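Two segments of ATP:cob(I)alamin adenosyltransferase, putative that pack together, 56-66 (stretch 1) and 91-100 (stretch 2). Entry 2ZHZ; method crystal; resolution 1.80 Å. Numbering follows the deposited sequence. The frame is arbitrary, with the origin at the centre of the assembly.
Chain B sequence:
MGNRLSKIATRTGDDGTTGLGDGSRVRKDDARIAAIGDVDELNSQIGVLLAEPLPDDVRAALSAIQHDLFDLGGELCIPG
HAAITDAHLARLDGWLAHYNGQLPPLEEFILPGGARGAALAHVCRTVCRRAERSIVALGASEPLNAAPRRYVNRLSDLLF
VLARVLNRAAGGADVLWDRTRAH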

ATOM      1  N   ASP B  56       2.027  22.250 -12.721  1.00 26.27           N
ATOM      2  CA  ASP B  56       3.146  22.745 -11.924  1.00 28.75           C
ATOM      3  C   ASP B  56       2.820  23.014 -10.461  1.00 26.82           C
ATOM      4  O   ASP B  56       3.606  22.679  -9.575  1.00 27.93           O
ATOM      5  CB  ASP B  56       3.719  24.014 -12.561  1.00 30.87           C
ATOM      6  CG  ASP B  56       4.485  23.726 -13.836  1.00 35.85           C
ATOM      7  OD1 ASP B  56       4.786  24.681 -14.582  1.00 40.21           O
ATOM      8  OD2 ASP B  56       4.794  22.542 -14.088  1.00 38.03           O
ATOM      9  N   ASP B  57       1.665  23.616 -10.202  1.00 26.07           N
ATOM     10  CA  ASP B  57       1.274  23.924  -8.832  1.00 23.64           C
ATOM     11  C   ASP B  57       1.014  22.655  -8.020  1.00 23.43           C
ATOM     12  O   ASP B  57       1.401  22.571  -6.855  1.00 22.90           O
ATOM     13  CB  ASP B  57       0.035  24.827  -8.824  1.00 28.08           C
ATOM     14  CG  ASP B  57      -1.164  24.188  -9.496  1.00 28.97           C
ATOM     15  OD1 ASP B  57      -1.023  23.694 -10.631  1.00 31.36           O
ATOM     16  OD2 ASP B  57      -2.254  24.189  -8.891  1.00 36.18           O
ATOM     17  N   VAL B  58       0.363  21.672  -8.632  1.00 22.15           N
ATOM     18  CA  VAL B  58       0.081  20.416  -7.945  1.00 20.19           C
ATOM     19  C   VAL B  58       1.391  19.707  -7.604  1.00 20.21           C
ATOM     20  O   VAL B  58       1.533  19.144  -6.518  1.00 20.82           O
ATOM     21  CB  VAL B  58      -0.800  19.484  -8.811  1.00 21.47           C
ATOM     22  CG1 VAL B  58      -0.946  18.118  -8.133  1.00 18.98           C
ATOM     23  CG2 VAL B  58      -2.173  20.113  -9.009  1.00 18.74           C
ATOM     24  N   ARG B  59       2.345  19.740  -8.532  1.00 19.56           N
ATOM     25  CA  ARG B  59       3.644  19.114  -8.316  1.00 20.18           C
ATOM     26  C   ARG B  59       4.362  19.806  -7.164  1.00 23.61           C
ATOM     27  O   ARG B  59       4.978  19.157  -6.316  1.00 21.01           O
ATOM     28  CB  ARG B  59       4.503  19.205  -9.583  1.00 20.03           C
ATOM     29  CG  ARG B  59       5.936  18.701  -9.407  1.00 22.55           C
ATOM     30  CD  ARG B  59       6.692  18.696 -10.731  1.00 23.79           C
ATOM     31  NE  ARG B  59       6.047  17.823 -11.710  1.00 23.87           N
ATOM     32  CZ  ARG B  59       6.025  16.496 -11.625  1.00 25.64           C
ATOM     33  NH1 ARG B  59       6.622  15.884 -10.608  1.00 24.17           N
ATOM     34  NH2 ARG B  59       5.390  15.785 -12.544  1.00 23.36           N
ATOM     35  N   ALA B  60       4.271  21.132  -7.134  1.00 22.83           N
ATOM     36  CA  ALA B  60       4.914  21.911  -6.087  1.00 23.70           C
ATOM     37  C   ALA B  60       4.371  21.552  -4.711  1.00 22.24           C
ATOM     38  O   ALA B  60       5.133  21.390  -3.760  1.00 22.96           O
ATOM     39  CB  ALA B  60       4.726  23.403  -6.355  1.00 23.65           C
ATOM     40  N   ALA B  61       3.053  21.422  -4.604  1.00 20.67           N
ATOM     41  CA  ALA B  61       2.433  21.086  -3.328  1.00 19.61           C
ATOM     42  C   ALA B  61       2.806  19.672  -2.887  1.00 21.18           C
ATOM     43  O   ALA B  61       3.194  19.460  -1.736  1.00 18.84           O
ATOM     44  CB  ALA B  61       0.921  21.223  -3.430  1.00 18.49           C
ATOM     45  N   LEU B  62       2.695  18.711  -3.802  1.00 19.06           N
ATOM     46  CA  LEU B  62       3.032  17.321  -3.493  1.00 18.41           C
ATOM     47  C   LEU B  62       4.510  17.142  -3.140  1.00 20.56           C
ATOM     48  O   LEU B  62       4.854  16.333  -2.274  1.00 18.83           O
ATOM     49  CB  LEU B  62       2.661  16.415  -4.670  1.00 17.51           C
ATOM     50  CG  LEU B  62       1.156  16.239  -4.935  1.00 17.74           C
ATOM     51  CD1 LEU B  62       0.949  15.435  -6.210  1.00 18.30           C
ATOM     52  CD2 LEU B  62       0.504  15.537  -3.751  1.00 14.25           C
ATOM     53  N   SER B  63       5.384  17.890  -3.805  1.00 19.01           N
ATOM     54  CA  SER B  63       6.811  17.792  -3.521  1.00 20.52           C
ATOM     55  C   SER B  63       7.082  18.306  -2.112  1.00 19.95           C
ATOM     56  O   SER B  63       7.865  17.718  -1.365  1.00 19.09           O
ATOM     57  CB  SER B  63       7.620  18.601  -4.540  1.00 23.14           C
ATOM     58  OG  SER B  63       7.492  18.047  -5.838  1.00 26.81           O
ATOM     59  N   ALA B  64       6.422  19.402  -1.750  1.00 20.28           N
ATOM     60  CA  ALA B  64       6.583  19.988  -0.428  1.00 20.28           C
ATOM     61  C   ALA B  64       6.056  19.028   0.631  1.00 20.20           C
ATOM     62  O   ALA B  64       6.606  18.931   1.731  1.00 19.46           O
ATOM     63  CB  ALA B  64       5.834  21.308  -0.345  1.00 20.97           C
ATOM     64  N   ILE B  65       4.980  18.326   0.294  1.00 17.61           N
ATOM     65  CA  ILE B  65       4.377  17.379   1.218  1.00 15.77           C
ATOM     66  C   ILE B  65       5.329  16.230   1.533  1.00 14.81           C
ATOM     67  O   ILE B  65       5.350  15.739   2.659  1.00 17.56           O
ATOM     68  CB  ILE B  65       3.034  16.852   0.656  1.00 16.23           C
ATOM     69  CG1 ILE B  65       1.997  17.981   0.714  1.00 16.62           C
ATOM     70  CG2 ILE B  65       2.559  15.625   1.444  1.00 15.31           C
ATOM     71  CD1 ILE B  65       0.718  17.711  -0.063  1.00 17.74           C
ATOM     72  N   GLN B  66       6.122  15.805   0.552  1.00 17.36           N
ATOM     73  CA  GLN B  66       7.076  14.723   0.790  1.00 17.74           C
ATOM     74  C   GLN B  66       8.062  15.137   1.879  1.00 20.47           C
ATOM     75  O   GLN B  66       8.485  14.319   2.702  1.00 17.68           O
ATOM     76  CB  GLN B  66       7.852  14.377  -0.484  1.00 19.40           C
ATOM     77  CG  GLN B  66       7.044  13.626  -1.530  1.00 18.57           C
ATOM     78  CD  GLN B  66       7.924  12.828  -2.473  1.00 21.73           C
ATOM     79  OE1 GLN B  66       8.718  13.393  -3.233  1.00 20.74           O
ATOM     80  NE2 GLN B  66       7.795  11.501  -2.422  1.00 17.70           N
ATOM     81  N   ARG B  91      -0.614  25.324   6.118  1.00 21.83           N
ATOM     82  CA  ARG B  91      -0.328  25.197   4.700  1.00 23.00           C
ATOM     83  C   ARG B  91      -1.260  24.192   4.025  1.00 23.02           C
ATOM     84  O   ARG B  91      -1.704  24.413   2.897  1.00 20.83           O
ATOM     85  CB  ARG B  91       1.129  24.800   4.472  1.00 23.06           C
ATOM     86  CG  ARG B  91       1.505  24.827   3.009  1.00 23.09           C
ATOM     87  CD  ARG B  91       3.001  24.873   2.809  1.00 29.46           C
ATOM     88  NE  ARG B  91       3.669  23.681   3.314  1.00 30.25           N
ATOM     89  CZ  ARG B  91       4.936  23.385   3.055  1.00 33.92           C
ATOM     90  NH1 ARG B  91       5.660  24.201   2.298  1.00 31.31           N
ATOM     91  NH2 ARG B  91       5.477  22.272   3.539  1.00 33.00           N
ATOM     92  N   LEU B  92      -1.553  23.090   4.710  1.00 22.63           N
ATOM     93  CA  LEU B  92      -2.459  22.090   4.153  1.00 21.31           C
ATOM     94  C   LEU B  92      -3.851  22.702   4.045  1.00 20.99           C
ATOM     95  O   LEU B  92      -4.524  22.553   3.025  1.00 20.74           O
ATOM     96  CB  LEU B  92      -2.520  20.846   5.043  1.00 20.88           C
ATOM     97  CG  LEU B  92      -1.287  19.947   5.157  1.00 21.88           C
ATOM     98  CD1 LEU B  92      -1.663  18.724   5.973  1.00 20.80           C
ATOM     99  CD2 LEU B  92      -0.791  19.523   3.780  1.00 21.86           C
ATOM    100  N   ASP B  93      -4.281  23.392   5.100  1.00 21.51           N
ATOM    101  CA  ASP B  93      -5.593  24.032   5.103  1.00 23.68           C
ATOM    102  C   ASP B  93      -5.680  25.056   3.977  1.00 25.19           C
ATOM    103  O   ASP B  93      -6.744  25.266   3.398  1.00 24.17           O
ATOM    104  CB  ASP B  93      -5.862  24.734   6.438  1.00 25.59           C
ATOM    105  CG  ASP B  93      -6.184  23.766   7.557  1.00 27.78           C
ATOM    106  OD1 ASP B  93      -6.470  22.589   7.264  1.00 27.32           O
ATOM    107  OD2 ASP B  93      -6.166  24.192   8.732  1.00 29.81           O
ATOM    108  N   GLY B  94      -4.553  25.694   3.681  1.00 27.24           N
ATOM    109  CA  GLY B  94      -4.514  26.690   2.624  1.00 25.50           C
ATOM    110  C   GLY B  94      -4.667  26.055   1.258  1.00 25.14           C
ATOM    111  O   GLY B  94      -5.417  26.550   0.417  1.00 22.64           O
ATOM    112  N   TRP B  95      -3.949  24.960   1.026  1.00 22.31           N
ATOM    113  CA  TRP B  95      -4.045  24.266  -0.248  1.00 22.55           C
ATOM    114  C   TRP B  95      -5.463  23.743  -0.429  1.00 21.58           C
ATOM    115  O   TRP B  95      -5.999  23.747  -1.535  1.00 21.86           O
ATOM    116  CB  TRP B  95      -3.043  23.108  -0.315  1.00 24.18           C
ATOM    117  CG  TRP B  95      -1.632  23.545  -0.575  1.00 27.23           C
ATOM    118  CD1 TRP B  95      -1.224  24.540  -1.418  1.00 29.74           C
ATOM    119  CD2 TRP B  95      -0.438  22.952  -0.049  1.00 27.75           C
ATOM    120  NE1 TRP B  95       0.147  24.601  -1.454  1.00 29.88           N
ATOM    121  CE2 TRP B  95       0.656  23.637  -0.623  1.00 28.88           C
ATOM    122  CE3 TRP B  95      -0.186  21.907   0.848  1.00 26.99           C
ATOM    123  CZ2 TRP B  95       1.986  23.312  -0.329  1.00 30.56           C
ATOM    124  CZ3 TRP B  95       1.137  21.581   1.141  1.00 28.17           C
ATOM    125  CH2 TRP B  95       2.206  22.284   0.553  1.00 29.66           C
ATOM    126  N   LEU B  96      -6.071  23.296   0.665  1.00 20.68           N
ATOM    127  CA  LEU B  96      -7.437  22.794   0.616  1.00 20.79           C
ATOM    128  C   LEU B  96      -8.382  23.895   0.144  1.00 22.86           C
ATOM    129  O   LEU B  96      -9.188  23.683  -0.759  1.00 19.18           O
ATOM    130  CB  LEU B  96      -7.880  22.300   1.996  1.00 20.95           C
ATOM    131  CG  LEU B  96      -7.497  20.861   2.349  1.00 21.91           C
ATOM    132  CD1 LEU B  96      -7.720  20.609   3.829  1.00 19.93           C
ATOM    133  CD2 LEU B  96      -8.330  19.898   1.509  1.00 19.61           C
ATOM    134  N   ALA B  97      -8.282  25.069   0.763  1.00 21.38           N
ATOM    135  CA  ALA B  97      -9.140  26.188   0.387  1.00 22.01           C
ATOM    136  C   ALA B  97      -8.841  26.606  -1.049  1.00 19.95           C
ATOM    137  O   ALA B  97      -9.752  26.881  -1.833  1.00 19.82           O
ATOM    138  CB  ALA B  97      -8.917  27.368   1.341  1.00 19.59           C
ATOM    139  N   HIS B  98      -7.558  26.638  -1.390  1.00 19.85           N
ATOM    140  CA  HIS B  98      -7.122  27.022  -2.727  1.00 20.46           C
ATOM    141  C   HIS B  98      -7.744  26.158  -3.826  1.00 22.31           C
ATOM    142  O   HIS B  98      -8.336  26.672  -4.773  1.00 20.54           O
ATOM    143  CB  HIS B  98      -5.596  26.938  -2.825  1.00 21.53           C
ATOM    144  CG  HIS B  98      -5.064  27.206  -4.197  1.00 23.99           C
ATOM    145  ND1 HIS B  98      -4.913  28.481  -4.701  1.00 28.65           N
ATOM    146  CD2 HIS B  98      -4.685  26.364  -5.187  1.00 27.53           C
ATOM    147  CE1 HIS B  98      -4.464  28.412  -5.942  1.00 28.48           C
ATOM    148  NE2 HIS B  98      -4.318  27.139  -6.262  1.00 27.64           N
ATOM    149  N   TYR B  99      -7.609  24.842  -3.702  1.00 19.70           N
ATOM    150  CA  TYR B  99      -8.143  23.941  -4.716  1.00 19.01           C
ATOM    151  C   TYR B  99      -9.658  23.743  -4.677  1.00 18.31           C
ATOM    152  O   TYR B  99     -10.302  23.664  -5.725  1.00 20.06           O
ATOM    153  CB  TYR B  99      -7.401  22.602  -4.646  1.00 21.33           C
ATOM    154  CG  TYR B  99      -5.961  22.731  -5.096  1.00 21.16           C
ATOM    155  CD1 TYR B  99      -5.651  22.955  -6.438  1.00 24.69           C
ATOM    156  CD2 TYR B  99      -4.912  22.705  -4.175  1.00 22.43           C
ATOM    157  CE1 TYR B  99      -4.335  23.150  -6.856  1.00 25.77           C
ATOM    158  CE2 TYR B  99      -3.586  22.905  -4.583  1.00 24.70           C
ATOM    159  CZ  TYR B  99      -3.309  23.129  -5.924  1.00 27.16           C
ATOM    160  OH  TYR B  99      -2.011  23.345  -6.340  1.00 25.45           O
ATOM    161  N   ASN B 100     -10.233  23.671  -3.482  1.00 18.55           N
ATOM    162  CA  ASN B 100     -11.680  23.503  -3.357  1.00 20.66           C
ATOM    163  C   ASN B 100     -12.415  24.716  -3.925  1.00 19.82           C
ATOM    164  O   ASN B 100     -13.496  24.588  -4.501  1.00 18.62           O
ATOM    165  CB  ASN B 100     -12.071  23.323  -1.890  1.00 22.08           C
ATOM    166  CG  ASN B 100     -12.259  21.873  -1.508  1.00 26.31           C
ATOM    167  OD1 ASN B 100     -12.078  21.503  -0.345  1.00 27.72           O
ATOM    168  ND2 ASN B 100     -12.644  21.043  -2.479  1.00 19.43           N
TER
HETATM  169  O   HOH W   1      -3.989  26.144  -8.723  1.00 37.60           O

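Trp-95 fills the centre of the contact between two helices, 56-66 and 91-100, that run nearly antiparallel, with 160° between their N-to-C directions. The axes stay 12.0 Å apart at closest approach, a wide spacing bridged by the large aromatic side chains of the second helix. The backbones come nearest where Ala-61 faces Trp-95, with 7.8 Å between their CA atoms; the small methyl of Ala-61 leaves the indole room to lie against the first helix. Ala-61 CB sits over one face of the ring, 3.9 Å from the centroid of the six-membered ring of Trp-95 and 20° off its normal, a CH-pi contact. One helical turn on, Ala-64 CB meets the edge of the same ring, 3.9 Å from Trp-95 CH2, and Ile-65 CG1 approaches Trp-95 CZ3 at 3.7 Å. Three apolar side chains of the first helix thus pack against one indole. The CA-to-CB bond of Ile-65 points sideways to the second helix, but the end of the side chain comes nearer and also reaches Leu-92, with Ile-65 CG1 4.4 Å from Leu-92 CD2. Beside this patch the guanidinium of Arg-91 lays one face over Ala-64, its NH1 3.9 Å from Ala-64 CB, so a charged group adds a van der Waals contact there. Toward the other end, Val-58 packs on Tyr-99, CG2 to CE1 4.3 Å, and the chemistry turns polar. Tyr-99, chi1 in the m well, extends its phenol to the first helix, where its OH donates a hydrogen bond to Asp-57 OD2 at 2.7 Å. That is the sole direct hydrogen bond between the stretches. The same carboxylate oxygen accepts a second from water 1, whose O lies 2.6 Å from Asp-57 OD2 and 2.7 Å from His-98 NE2; the water links Asp-57 to His-98, whose own separation, OD2 to NE2, is 4.5 Å.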